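Local coordinates for EAL domain protein (Vibrio cholerae serotype O1, PDB 6IJ2), which degrades cyclic dinucleotides such as c-di-GMP and cGAMP as a standalone EAL-domain phosphodiesterase, held here with calcium and the product 5'-pGpG, at residues A[27-36]-A[244-254]; A[178-189]-A[211-222]. The protein carries 1 engineered substitution. All coordinates share one frame; numbering follows the deposited sequence.

Contact 1. Residues A[27-36]-A[244-254]; sequences TMAFQPIVNC and FESLPSVNPEF. With nucleotides of chain B.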
loop_
_atom_site.group_PDB
_atom_site.type_symbol
_atom_site.label_atom_id
_atom_site.label_comp_id
_atom_site.label_asym_id
_atom_site.label_seq_id
_atom_site.Cartn_x
_atom_site.Cartn_y
_atom_site.Cartn_z
ATOM N N THR A 27 -23.457 -4.015 19.926
ATOM C CA THR A 27 -23.793 -5.329 19.388
ATOM C C THR A 27 -23.240 -5.396 17.969
ATOM O O THR A 27 -22.375 -4.598 17.598
ATOM C CB THR A 27 -25.311 -5.585 19.490
ATOM O OG1 THR A 27 -25.604 -6.937 19.118
ATOM C CG2 THR A 27 -26.093 -4.636 18.601
ATOM N N MET A 28 -23.738 -6.342 17.176
ATOM C CA MET A 28 -23.188 -6.613 15.858
ATOM C C MET A 28 -24.262 -6.557 14.785
ATOM O O MET A 28 -25.420 -6.916 15.011
ATOM C CB MET A 28 -22.510 -7.983 15.795
ATOM C CG MET A 28 -21.254 -8.108 16.615
ATOM S SD MET A 28 -19.880 -7.147 15.929
ATOM C CE MET A 28 -18.947 -6.950 17.442
ATOM N N ALA A 29 -23.847 -6.091 13.611
ATOM C CA ALA A 29 -24.532 -6.320 12.353
ATOM C C ALA A 29 -23.725 -7.333 11.552
ATOM O O ALA A 29 -22.563 -7.613 11.861
ATOM C CB ALA A 29 -24.704 -5.019 11.560
ATOM N N PHE A 30 -24.355 -7.904 10.533
ATOM C CA PHE A 30 -23.725 -8.931 9.715
ATOM C C PHE A 30 -23.979 -8.625 8.248
ATOM O O PHE A 30 -25.095 -8.266 7.862
ATOM C CB PHE A 30 -24.260 -10.353 10.073
ATOM C CG PHE A 30 -23.950 -10.766 11.476
ATOM C CD1 PHE A 30 -22.734 -11.358 11.786
ATOM C CD2 PHE A 30 -24.852 -10.515 12.499
ATOM C CE1 PHE A 30 -22.437 -11.724 13.101
ATOM C CE2 PHE A 30 -24.564 -10.872 13.808
ATOM C CZ PHE A 30 -23.354 -11.479 14.110
ATOM N N GLN A 31 -22.940 -8.772 7.428
ATOM C CA GLN A 31 -23.083 -8.530 6.005
ATOM C C GLN A 31 -22.623 -9.764 5.241
ATOM O O GLN A 31 -21.499 -10.246 5.467
ATOM C CB GLN A 31 -22.280 -7.298 5.549
ATOM C CG GLN A 31 -22.517 -6.987 4.085
ATOM C CD GLN A 31 -21.741 -5.779 3.614
ATOM O OE1 GLN A 31 -20.633 -5.529 4.086
ATOM N NE2 GLN A 31 -22.320 -5.014 2.678
ATOM N N PRO A 32 -23.436 -10.294 4.328
ATOM C CA PRO A 32 -23.063 -11.548 3.656
ATOM C C PRO A 32 -21.951 -11.382 2.623
ATOM O O PRO A 32 -21.804 -10.345 1.969
ATOM C CB PRO A 32 -24.370 -11.999 2.988
ATOM C CG PRO A 32 -25.150 -10.758 2.800
ATOM C CD PRO A 32 -24.798 -9.860 3.973
ATOM N N ILE A 33 -21.148 -12.437 2.516
ATOM C CA ILE A 33 -20.168 -12.627 1.458
ATOM C C ILE A 33 -20.738 -13.707 0.555
ATOM O O ILE A 33 -21.090 -14.782 1.043
ATOM C CB ILE A 33 -18.808 -13.050 2.041
ATOM C CG1 ILE A 33 -18.264 -11.949 2.963
ATOM C CG2 ILE A 33 -17.802 -13.387 0.937
ATOM C CD1 ILE A 33 -17.108 -12.418 3.855
ATOM N N VAL A 34 -20.839 -13.427 -0.740
ATOM C CA VAL A 34 -21.557 -14.292 -1.675
ATOM C C VAL A 34 -20.541 -14.971 -2.574
ATOM O O VAL A 34 -19.609 -14.319 -3.055
ATOM C CB VAL A 34 -22.567 -13.488 -2.511
ATOM C CG1 VAL A 34 -23.277 -14.383 -3.505
ATOM C CG2 VAL A 34 -23.571 -12.793 -1.615
ATOM N N ASN A 35 -20.699 -16.283 -2.777
ATOM C CA ASN A 35 -19.983 -16.977 -3.844
ATOM C C ASN A 35 -20.801 -16.814 -5.117
ATOM O O ASN A 35 -21.867 -17.426 -5.254
ATOM C CB ASN A 35 -19.786 -18.452 -3.503
ATOM C CG ASN A 35 -18.960 -19.171 -4.534
ATOM O OD1 ASN A 35 -19.226 -19.077 -5.734
ATOM N ND2 ASN A 35 -17.935 -19.870 -4.081
ATOM N N CYS A 36 -20.309 -15.987 -6.047
ATOM C CA CYS A 36 -21.064 -15.630 -7.245
ATOM C C CYS A 36 -21.145 -16.759 -8.261
ATOM O O CYS A 36 -21.970 -16.688 -9.175
ATOM C CB CYS A 36 -20.449 -14.386 -7.890
ATOM S SG CYS A 36 -20.709 -12.954 -6.835
ATOM N N PHE A 244 -28.636 -5.446 11.121
ATOM C CA PHE A 244 -28.517 -5.288 12.564
ATOM C C PHE A 244 -29.032 -6.532 13.270
ATOM O O PHE A 244 -30.217 -6.858 13.164
ATOM C CB PHE A 244 -29.305 -4.060 13.015
ATOM C CG PHE A 244 -29.233 -3.794 14.488
ATOM C CD1 PHE A 244 -28.121 -3.196 15.041
ATOM C CD2 PHE A 244 -30.287 -4.140 15.321
ATOM C CE1 PHE A 244 -28.055 -2.941 16.396
ATOM C CE2 PHE A 244 -30.228 -3.890 16.680
ATOM C CZ PHE A 244 -29.109 -3.291 17.219
ATOM N N GLU A 245 -28.133 -7.224 13.978
ATOM C CA GLU A 245 -28.456 -8.441 14.729
ATOM C C GLU A 245 -29.244 -9.434 13.878
ATOM O O GLU A 245 -30.149 -10.119 14.357
ATOM C CB GLU A 245 -29.203 -8.101 16.026
ATOM C CG GLU A 245 -28.376 -7.245 16.981
ATOM C CD GLU A 245 -28.948 -7.181 18.394
ATOM O OE1 GLU A 245 -30.185 -7.076 18.547
ATOM O OE2 GLU A 245 -28.152 -7.237 19.359
ATOM N N SER A 246 -28.886 -9.531 12.600
ATOM C CA SER A 246 -29.589 -10.435 11.702
ATOM C C SER A 246 -28.658 -10.869 10.579
ATOM O O SER A 246 -27.614 -10.257 10.340
ATOM C CB SER A 246 -30.850 -9.788 11.124
ATOM O OG SER A 246 -30.524 -8.623 10.385
ATOM N N LEU A 247 -29.054 -11.948 9.899
ATOM C CA LEU A 247 -28.336 -12.471 8.738
ATOM C C LEU A 247 -29.118 -12.102 7.485
ATOM O O LEU A 247 -30.083 -12.799 7.129
ATOM C CB LEU A 247 -28.167 -13.991 8.839
ATOM C CG LEU A 247 -27.425 -14.473 10.085
ATOM C CD1 LEU A 247 -27.328 -15.997 10.107
ATOM C CD2 LEU A 247 -26.036 -13.824 10.174
ATOM N N PRO A 248 -28.753 -11.019 6.797
ATOM C CA PRO A 248 -29.557 -10.552 5.661
ATOM C C PRO A 248 -29.599 -11.567 4.532
ATOM O O PRO A 248 -28.653 -12.329 4.313
ATOM C CB PRO A 248 -28.836 -9.271 5.214
ATOM C CG PRO A 248 -28.009 -8.857 6.372
ATOM C CD PRO A 248 -27.652 -10.096 7.127
ATOM N N SER A 249 -30.718 -11.562 3.812
ATOM C CA SER A 249 -30.857 -12.320 2.579
ATOM C C SER A 249 -30.211 -11.556 1.430
ATOM O O SER A 249 -30.133 -10.326 1.447
ATOM C CB SER A 249 -32.331 -12.571 2.267
ATOM O OG SER A 249 -33.020 -11.338 2.138
ATOM N N VAL A 250 -29.770 -12.296 0.422
ATOM C CA VAL A 250 -29.079 -11.725 -0.727
ATOM C C VAL A 250 -30.074 -11.430 -1.840
ATOM O O VAL A 250 -30.998 -12.210 -2.102
ATOM C CB VAL A 250 -27.960 -12.666 -1.206
ATOM C CG1 VAL A 250 -27.496 -12.300 -2.608
ATOM C CG2 VAL A 250 -26.803 -12.591 -0.241
ATOM N N ASN A 251 -29.885 -10.266 -2.474
ATOM C CA ASN A 251 -30.528 -9.757 -3.679
ATOM C C ASN A 251 -30.939 -10.874 -4.635
ATOM O O ASN A 251 -30.088 -11.636 -5.110
ATOM C CB ASN A 251 -29.566 -8.779 -4.367
ATOM C CG ASN A 251 -30.169 -8.099 -5.580
ATOM O OD1 ASN A 251 -31.379 -8.138 -5.798
ATOM N ND2 ASN A 251 -29.316 -7.454 -6.376
ATOM N N PRO A 252 -32.235 -11.011 -4.934
ATOM C CA PRO A 252 -32.647 -12.000 -5.943
ATOM C C PRO A 252 -32.183 -11.659 -7.351
ATOM O O PRO A 252 -32.013 -12.572 -8.169
ATOM C CB PRO A 252 -34.180 -11.990 -5.844
ATOM C CG PRO A 252 -34.486 -11.361 -4.514
ATOM C CD PRO A 252 -33.385 -10.379 -4.271
ATOM N N GLU A 253 -31.980 -10.374 -7.657
ATOM C CA GLU A 253 -31.654 -9.971 -9.024
ATOM C C GLU A 253 -30.313 -10.540 -9.468
ATOM O O GLU A 253 -30.154 -10.938 -10.628
ATOM C CB GLU A 253 -31.652 -8.444 -9.130
ATOM C CG GLU A 253 -31.550 -7.893 -10.555
ATOM C CD GLU A 253 -30.125 -7.548 -10.966
ATOM O OE1 GLU A 253 -29.610 -8.169 -11.919
ATOM O OE2 GLU A 253 -29.521 -6.654 -10.340
ATOM N N PHE A 254 -29.334 -10.583 -8.562
ATOM C CA PHE A 254 -28.028 -11.126 -8.917
ATOM C C PHE A 254 -28.119 -12.604 -9.276
ATOM O O PHE A 254 -27.336 -13.093 -10.100
ATOM C CB PHE A 254 -27.039 -10.902 -7.766
ATOM C CG PHE A 254 -26.432 -12.169 -7.233
ATOM C CD1 PHE A 254 -27.053 -12.877 -6.216
ATOM C CD2 PHE A 254 -25.245 -12.655 -7.754
ATOM C CE1 PHE A 254 -26.502 -14.045 -5.733
ATOM C CE2 PHE A 254 -24.690 -13.820 -7.278
ATOM C CZ PHE A 254 -25.319 -14.522 -6.267
ATOM O OP3 G B 1 -13.190 -2.976 4.890
ATOM P P G B 1 -13.592 -2.416 6.153
ATOM O OP1 G B 1 -13.856 -3.442 7.114
ATOM O OP2 G B 1 -12.598 -1.447 6.476
ATOM O "O5'" G B 1 -14.908 -1.639 5.783
ATOM C "C5'" G B 1 -16.195 -2.136 6.133
ATOM C "C4'" G B 1 -17.229 -1.050 5.961
ATOM O "O4'" G B 1 -17.673 -1.024 4.590
ATOM C "C3'" G B 1 -18.501 -1.180 6.807
ATOM O "O3'" G B 1 -18.856 0.019 7.465
ATOM C "C2'" G B 1 -19.573 -1.501 5.775
ATOM O "O2'" G B 1 -20.851 -1.003 6.046
ATOM C "C1'" G B 1 -19.041 -0.770 4.554
ATOM N N9 G B 1 -19.573 -1.290 3.304
ATOM C C8 G B 1 -19.887 -2.594 3.018
ATOM N N7 G B 1 -20.336 -2.758 1.807
ATOM C C5 G B 1 -20.307 -1.487 1.258
ATOM C C6 G B 1 -20.671 -1.038 -0.037
ATOM O O6 G B 1 -21.116 -1.688 -0.973
ATOM N N1 G B 1 -20.495 0.331 -0.172
ATOM C C2 G B 1 -20.017 1.158 0.809
ATOM N N2 G B 1 -19.899 2.442 0.481
ATOM N N3 G B 1 -19.659 0.751 2.012
ATOM C C4 G B 1 -19.827 -0.574 2.166
#

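Contact 2. Residues A[178-189]-A[211-222]; sequences VKVDMGLIRNIH and QPLAEGVESHAE. With CA (calcium ion), chain I; nucleotides of chain B.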
loop_
_atom_site.group_PDB
_atom_site.type_symbol
_atom_site.label_atom_id
_atom_site.label_comp_id
_atom_site.label_asym_id
_atom_site.label_seq_id
_atom_site.Cartn_x
_atom_site.Cartn_y
_atom_site.Cartn_z
ATOM N N VAL A 178 -7.594 -12.503 0.354
ATOM C CA VAL A 178 -7.253 -11.080 0.289
ATOM C C VAL A 178 -8.511 -10.347 -0.143
ATOM O O VAL A 178 -9.083 -10.659 -1.196
ATOM C CB VAL A 178 -6.073 -10.796 -0.654
ATOM C CG1 VAL A 178 -5.946 -9.292 -0.911
ATOM C CG2 VAL A 178 -4.788 -11.228 -0.005
ATOM N N LYS A 179 -8.984 -9.426 0.703
ATOM C CA LYS A 179 -10.151 -8.607 0.388
ATOM C C LYS A 179 -9.691 -7.363 -0.351
ATOM O O LYS A 179 -8.792 -6.663 0.117
ATOM C CB LYS A 179 -10.912 -8.219 1.660
ATOM C CG LYS A 179 -11.422 -9.453 2.383
ATOM C CD LYS A 179 -12.924 -9.379 2.699
ATOM C CE LYS A 179 -13.198 -8.579 3.883
ATOM N NZ LYS A 179 -14.654 -8.560 4.287
ATOM N N VAL A 180 -10.296 -7.092 -1.504
ATOM C CA VAL A 180 -9.868 -5.974 -2.349
ATOM C C VAL A 180 -10.759 -4.782 -2.056
ATOM O O VAL A 180 -11.987 -4.860 -2.207
ATOM C CB VAL A 180 -9.903 -6.343 -3.838
ATOM C CG1 VAL A 180 -9.476 -5.123 -4.682
ATOM C CG2 VAL A 180 -8.973 -7.510 -4.099
ATOM N N ASP A 181 -10.124 -3.665 -1.688
ATOM C CA ASP A 181 -10.840 -2.470 -1.270
ATOM C C ASP A 181 -11.783 -1.997 -2.369
ATOM O O ASP A 181 -11.475 -2.085 -3.560
ATOM C CB ASP A 181 -9.840 -1.361 -0.938
ATOM C CG ASP A 181 -10.514 -0.100 -0.461
ATOM O OD1 ASP A 181 -10.963 -0.071 0.694
ATOM O OD2 ASP A 181 -10.608 0.862 -1.241
ATOM N N MET A 182 -12.922 -1.440 -1.960
ATOM C CA MET A 182 -13.920 -1.023 -2.938
ATOM C C MET A 182 -13.403 0.067 -3.866
ATOM O O MET A 182 -13.907 0.203 -4.988
ATOM C CB MET A 182 -15.187 -0.536 -2.244
ATOM C CG MET A 182 -15.053 0.726 -1.452
ATOM S SD MET A 182 -16.675 1.134 -0.775
ATOM C CE MET A 182 -16.514 2.909 -0.705
ATOM N N GLY A 183 -12.413 0.839 -3.426
ATOM C CA GLY A 183 -11.881 1.885 -4.283
ATOM C C GLY A 183 -11.311 1.345 -5.579
ATOM O O GLY A 183 -11.398 2.003 -6.620
ATOM N N LEU A 184 -10.712 0.152 -5.534
ATOM C CA LEU A 184 -10.162 -0.460 -6.740
ATOM C C LEU A 184 -11.221 -1.055 -7.650
ATOM O O LEU A 184 -10.964 -1.230 -8.843
ATOM C CB LEU A 184 -9.167 -1.566 -6.392
ATOM C CG LEU A 184 -7.832 -1.151 -5.780
ATOM C CD1 LEU A 184 -6.926 -2.389 -5.716
ATOM C CD2 LEU A 184 -7.186 -0.002 -6.565
ATOM N N ILE A 185 -12.392 -1.419 -7.126
ATOM C CA ILE A 185 -13.396 -2.011 -7.999
ATOM C C ILE A 185 -14.493 -1.035 -8.381
ATOM O O ILE A 185 -15.288 -1.353 -9.275
ATOM C CB ILE A 185 -13.988 -3.289 -7.379
ATOM C CG1 ILE A 185 -14.752 -2.949 -6.108
ATOM C CG2 ILE A 185 -12.871 -4.304 -7.130
ATOM C CD1 ILE A 185 -16.247 -2.886 -6.312
ATOM N N ARG A 186 -14.537 0.160 -7.775
ATOM C CA ARG A 186 -15.594 1.117 -8.091
ATOM C C ARG A 186 -15.589 1.444 -9.581
ATOM O O ARG A 186 -14.607 1.990 -10.112
ATOM C CB ARG A 186 -15.423 2.394 -7.266
ATOM C CG ARG A 186 -16.525 3.439 -7.458
ATOM C CD ARG A 186 -17.903 2.942 -6.992
ATOM N NE ARG A 186 -17.900 2.541 -5.584
ATOM C CZ ARG A 186 -18.196 1.322 -5.129
ATOM N NH1 ARG A 186 -18.552 0.339 -5.954
ATOM N NH2 ARG A 186 -18.137 1.083 -3.826
ATOM N N ASN A 187 -16.691 1.105 -10.251
ATOM C CA ASN A 187 -16.871 1.358 -11.683
ATOM C C ASN A 187 -15.777 0.695 -12.513
ATOM O O ASN A 187 -15.336 1.235 -13.535
ATOM C CB ASN A 187 -16.942 2.858 -11.973
ATOM C CG ASN A 187 -18.181 3.501 -11.379
ATOM O OD1 ASN A 187 -19.270 2.929 -11.424
ATOM N ND2 ASN A 187 -18.020 4.688 -10.804
ATOM N N ILE A 188 -15.352 -0.501 -12.091
ATOM C CA ILE A 188 -14.213 -1.125 -12.754
ATOM C C ILE A 188 -14.562 -1.493 -14.193
ATOM O O ILE A 188 -13.687 -1.493 -15.065
ATOM C CB ILE A 188 -13.712 -2.340 -11.952
ATOM C CG1 ILE A 188 -12.393 -2.850 -12.540
ATOM C CG2 ILE A 188 -14.794 -3.440 -11.866
ATOM C CD1 ILE A 188 -11.653 -3.780 -11.607
ATOM N N HIS A 189 -15.840 -1.750 -14.475
ATOM C CA HIS A 189 -16.280 -2.000 -15.848
ATOM C C HIS A 189 -16.052 -0.808 -16.767
ATOM O O HIS A 189 -16.082 -0.969 -17.996
ATOM C CB HIS A 189 -17.766 -2.355 -15.863
ATOM C CG HIS A 189 -18.653 -1.264 -15.352
ATOM N ND1 HIS A 189 -18.650 -0.861 -14.031
ATOM C CD2 HIS A 189 -19.564 -0.486 -15.983
ATOM C CE1 HIS A 189 -19.525 0.116 -13.873
ATOM N NE2 HIS A 189 -20.092 0.364 -15.042
ATOM N N GLN A 211 -7.141 -16.605 -2.178
ATOM C CA GLN A 211 -8.467 -16.433 -2.752
ATOM C C GLN A 211 -8.893 -14.972 -2.691
ATOM O O GLN A 211 -8.908 -14.381 -1.594
ATOM C CB GLN A 211 -9.472 -17.313 -2.016
ATOM C CG GLN A 211 -10.865 -17.261 -2.573
ATOM C CD GLN A 211 -11.715 -18.430 -2.069
ATOM O OE1 GLN A 211 -11.505 -18.934 -0.964
ATOM N NE2 GLN A 211 -12.664 -18.864 -2.883
ATOM N N PRO A 212 -9.258 -14.356 -3.817
ATOM C CA PRO A 212 -9.671 -12.958 -3.793
ATOM C C PRO A 212 -11.121 -12.806 -3.395
ATOM O O PRO A 212 -11.944 -13.707 -3.579
ATOM C CB PRO A 212 -9.460 -12.503 -5.243
ATOM C CG PRO A 212 -9.750 -13.742 -6.025
ATOM C CD PRO A 212 -9.229 -14.891 -5.191
ATOM N N LEU A 213 -11.418 -11.633 -2.840
ATOM C CA LEU A 213 -12.767 -11.258 -2.443
ATOM C C LEU A 213 -12.942 -9.778 -2.747
ATOM O O LEU A 213 -12.223 -8.949 -2.188
ATOM C CB LEU A 213 -12.985 -11.526 -0.952
ATOM C CG LEU A 213 -14.384 -11.468 -0.336
ATOM C CD1 LEU A 213 -14.353 -12.142 1.029
ATOM C CD2 LEU A 213 -14.836 -10.015 -0.192
ATOM N N ALA A 214 -13.924 -9.434 -3.572
ATOM C CA ALA A 214 -14.132 -8.044 -3.950
ATOM C C ALA A 214 -15.098 -7.373 -2.981
ATOM O O ALA A 214 -16.244 -7.820 -2.836
ATOM C CB ALA A 214 -14.651 -7.954 -5.388
ATOM N N GLU A 215 -14.637 -6.304 -2.325
ATOM C CA GLU A 215 -15.430 -5.534 -1.375
ATOM C C GLU A 215 -16.180 -4.390 -2.046
ATOM O O GLU A 215 -15.733 -3.815 -3.041
ATOM C CB GLU A 215 -14.554 -4.939 -0.270
ATOM C CG GLU A 215 -13.805 -5.941 0.601
ATOM C CD GLU A 215 -13.043 -5.258 1.739
ATOM O OE1 GLU A 215 -13.087 -5.777 2.863
ATOM O OE2 GLU A 215 -12.413 -4.192 1.519
ATOM N N GLY A 216 -17.319 -4.038 -1.453
ATOM C CA GLY A 216 -18.007 -2.817 -1.827
ATOM C C GLY A 216 -18.606 -2.805 -3.215
ATOM O O GLY A 216 -18.698 -1.734 -3.827
ATOM N N VAL A 217 -19.013 -3.964 -3.729
ATOM C CA VAL A 217 -19.703 -4.016 -5.014
ATOM C C VAL A 217 -21.058 -3.345 -4.870
ATOM O O VAL A 217 -21.848 -3.705 -3.989
ATOM C CB VAL A 217 -19.844 -5.469 -5.491
ATOM C CG1 VAL A 217 -20.631 -5.528 -6.789
ATOM C CG2 VAL A 217 -18.477 -6.084 -5.656
ATOM N N GLU A 218 -21.329 -2.357 -5.727
ATOM C CA GLU A 218 -22.550 -1.572 -5.645
ATOM C C GLU A 218 -23.463 -1.685 -6.858
ATOM O O GLU A 218 -24.630 -1.289 -6.763
ATOM C CB GLU A 218 -22.219 -0.090 -5.391
ATOM C CG GLU A 218 -21.680 0.132 -3.979
ATOM C CD GLU A 218 -21.524 1.586 -3.592
ATOM O OE1 GLU A 218 -21.196 1.847 -2.416
ATOM O OE2 GLU A 218 -21.730 2.468 -4.450
ATOM N N SER A 219 -23.006 -2.258 -7.967
ATOM C CA SER A 219 -23.837 -2.313 -9.160
ATOM C C SER A 219 -23.650 -3.645 -9.868
ATOM O O SER A 219 -22.623 -4.312 -9.728
ATOM C CB SER A 219 -23.510 -1.173 -10.125
ATOM O OG SER A 219 -22.184 -1.307 -10.602
ATOM N N HIS A 220 -24.661 -4.010 -10.658
ATOM C CA HIS A 220 -24.560 -5.222 -11.463
ATOM C C HIS A 220 -23.375 -5.161 -12.417
ATOM O O HIS A 220 -22.719 -6.178 -12.670
ATOM C CB HIS A 220 -25.852 -5.457 -12.246
ATOM C CG HIS A 220 -25.777 -6.635 -13.166
ATOM N ND1 HIS A 220 -25.391 -6.524 -14.483
ATOM C CD2 HIS A 220 -25.999 -7.953 -12.949
ATOM C CE1 HIS A 220 -25.397 -7.720 -15.046
ATOM N NE2 HIS A 220 -25.762 -8.605 -14.136
ATOM N N ALA A 221 -23.101 -3.984 -12.986
ATOM C CA ALA A 221 -22.019 -3.883 -13.961
ATOM C C ALA A 221 -20.672 -4.211 -13.332
ATOM O O ALA A 221 -19.824 -4.855 -13.967
ATOM C CB ALA A 221 -21.993 -2.482 -14.576
ATOM N N GLU A 222 -20.447 -3.749 -12.095
ATOM C CA GLU A 222 -19.237 -4.119 -11.365
ATOM C C GLU A 222 -19.188 -5.624 -11.131
ATOM O O GLU A 222 -18.171 -6.274 -11.399
ATOM C CB GLU A 222 -19.184 -3.374 -10.025
ATOM C CG GLU A 222 -18.877 -1.884 -10.146
ATOM C CD GLU A 222 -19.186 -1.138 -8.857
ATOM O OE1 GLU A 222 -19.702 -1.780 -7.926
ATOM O OE2 GLU A 222 -18.926 0.083 -8.779
HETATM CA CA CA I . -11.514 -4.071 3.677
ATOM O OP3 G B 1 -13.190 -2.976 4.890
ATOM P P G B 1 -13.592 -2.416 6.153
ATOM O OP1 G B 1 -13.856 -3.442 7.114
ATOM O OP2 G B 1 -12.598 -1.447 6.476
ATOM O "O5'" G B 1 -14.908 -1.639 5.783
ATOM C "C5'" G B 1 -16.195 -2.136 6.133
ATOM C "C4'" G B 1 -17.229 -1.050 5.961
ATOM O "O4'" G B 1 -17.673 -1.024 4.590
ATOM C "C3'" G B 1 -18.501 -1.180 6.807
ATOM O "O3'" G B 1 -18.856 0.019 7.465
ATOM C "C2'" G B 1 -19.573 -1.501 5.775
ATOM O "O2'" G B 1 -20.851 -1.003 6.046
ATOM C "C1'" G B 1 -19.041 -0.770 4.554
ATOM N N9 G B 1 -19.573 -1.290 3.304
ATOM C C8 G B 1 -19.887 -2.594 3.018
ATOM N N7 G B 1 -20.336 -2.758 1.807
ATOM C C5 G B 1 -20.307 -1.487 1.258
ATOM C C6 G B 1 -20.671 -1.038 -0.037
ATOM O O6 G B 1 -21.116 -1.688 -0.973
ATOM N N1 G B 1 -20.495 0.331 -0.172
ATOM C C2 G B 1 -20.017 1.158 0.809
ATOM N N2 G B 1 -19.899 2.442 0.481
ATOM N N3 G B 1 -19.659 0.751 2.012
ATOM C C4 G B 1 -19.827 -0.574 2.166
HETATM O O HOH W 1 -14.517 -5.730 5.209
HETATM O O HOH W 2 -13.795 -1.705 0.804
HETATM O O HOH W 3 -10.776 -2.028 2.825
#

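Contact 1. Residues A[27-36]-A[244-254]
Thr-27 and Glu-245 meet through a short hydroxyl-to-carboxylate bond at one end of a long, mostly apolar contact. Thr-27 OG1 donates at 2.6 Å to Glu-245 OE2, which accepts with its anti lone pair. OG1 stands anti to its own backbone nitrogen (chi1 -173°), and CG2 is left to touch the Phe-244 ring. Glu-245 N also donates to Met-28 O at 2.9 Å, beside the antiparallel, non-hydrogen-bonded pair of Ala-29 and Phe-244.

From there 245-251 runs as a loop along strand 27-35. Ser-246 O lies at the edge of the Phe-30 ring. Leu-247 CD2 reaches Phe-30 CB at 3.9 Å. The Pro-248 ring comes against Phe-30 O and the Pro-32 ring. Val-250 CG2 touches Pro-32 CG and lies 3.5 Å from Val-34 CG2. The other branch of Val-34, CG1, meets Phe-254 CZ, but the Phe-254 ring is poorly ordered. On the far side of the strand, Gln-31 approaches guanine G1 of chain B, with NE2 3.1 Å from N7; Gln-235 and Ala-240 O hold its amide. The C-terminal tail covers the side of the strand carrying Phe-30, Pro-32 and Val-34. This first strand, antiparallel to the next, is characteristic of the TIM-like EAL barrel.

Contact 2. Residues A[178-189]-A[211-222]
Two neighbouring parallel strands of the EAL barrel, 178-180 and 211-214, carry calcium and nucleotide ligands at their C-terminal ends. Four backbone bonds join them, from Val-178 N to Gln-211 O through to Glu-215 N to Val-180 O. Lys-179 and Leu-213 lie side by side on one face of the sheet.

Glu-215 follows the second strand and grips one calcium ion with both oxygens, OE1 at 2.5 Å and OE2 at 2.3 Å. Asp-158, Asp-159, a water and the phosphate oxygen OP3 of G1 in chain B also bind this ion. Lys-179 bends at chi2 and chi3, which carries CE beside Glu-215 OE1. Its NZ forms a salt bridge with Glu-128, and a water links it to OE1. Another water donates to Glu-215 OE2, accepts from Met-182 N and makes a longer bond to Asp-181 OD1.

Arg-186 is gripped from several sides. NH1 and NH2 both donate, in the guanidinium plane, to Gly-216 O. NH1 also bonds Glu-222 OE2 at 2.9 Å, on its syn side. Asn-187 N reaches the same oxygen on its anti side, from the same face of the carboxylate. The Glu-218 carboxylate stacks over a guanidinium face, offset toward its rim, with planes 17° apart; this is an ion pair of charges alone. Glu-218 OE1 accepts from G1 N1 at 2.8 Å and from N2. Glu-222 OE1 receives Glu-218 N, while Ser-219 and Glu-222 form a capping box with two weak bonds.

Farther out, Ala-221 CB sits over the centre of the His-189 ring, 3.4 Å from its centroid. Arg-186 and Glu-222 probably help to position Glu-218 against the N1 and N2 edge of the guanine. The nearby positive charge probably favours the ionised form of Glu-222.

Overall arrangement
From the N terminus, strand 27-35 comes first. Contact 1 closes a loop of 207 residues when segment 244-254 returns to it, joining the first strand to the last one, 233-244, and to the C-terminal tail. Contact 2 is nested inside that loop. It closes a short crossover of 21 residues, mostly helix 192-207, between two adjacent parallel strands. The two centres lie about 16 Å apart, and both contacts involve strands of the same sheet. They touch where Ile-33 CG2 packs on Leu-213 CD1 at 3.7 Å. Both contacts border the nucleotide site.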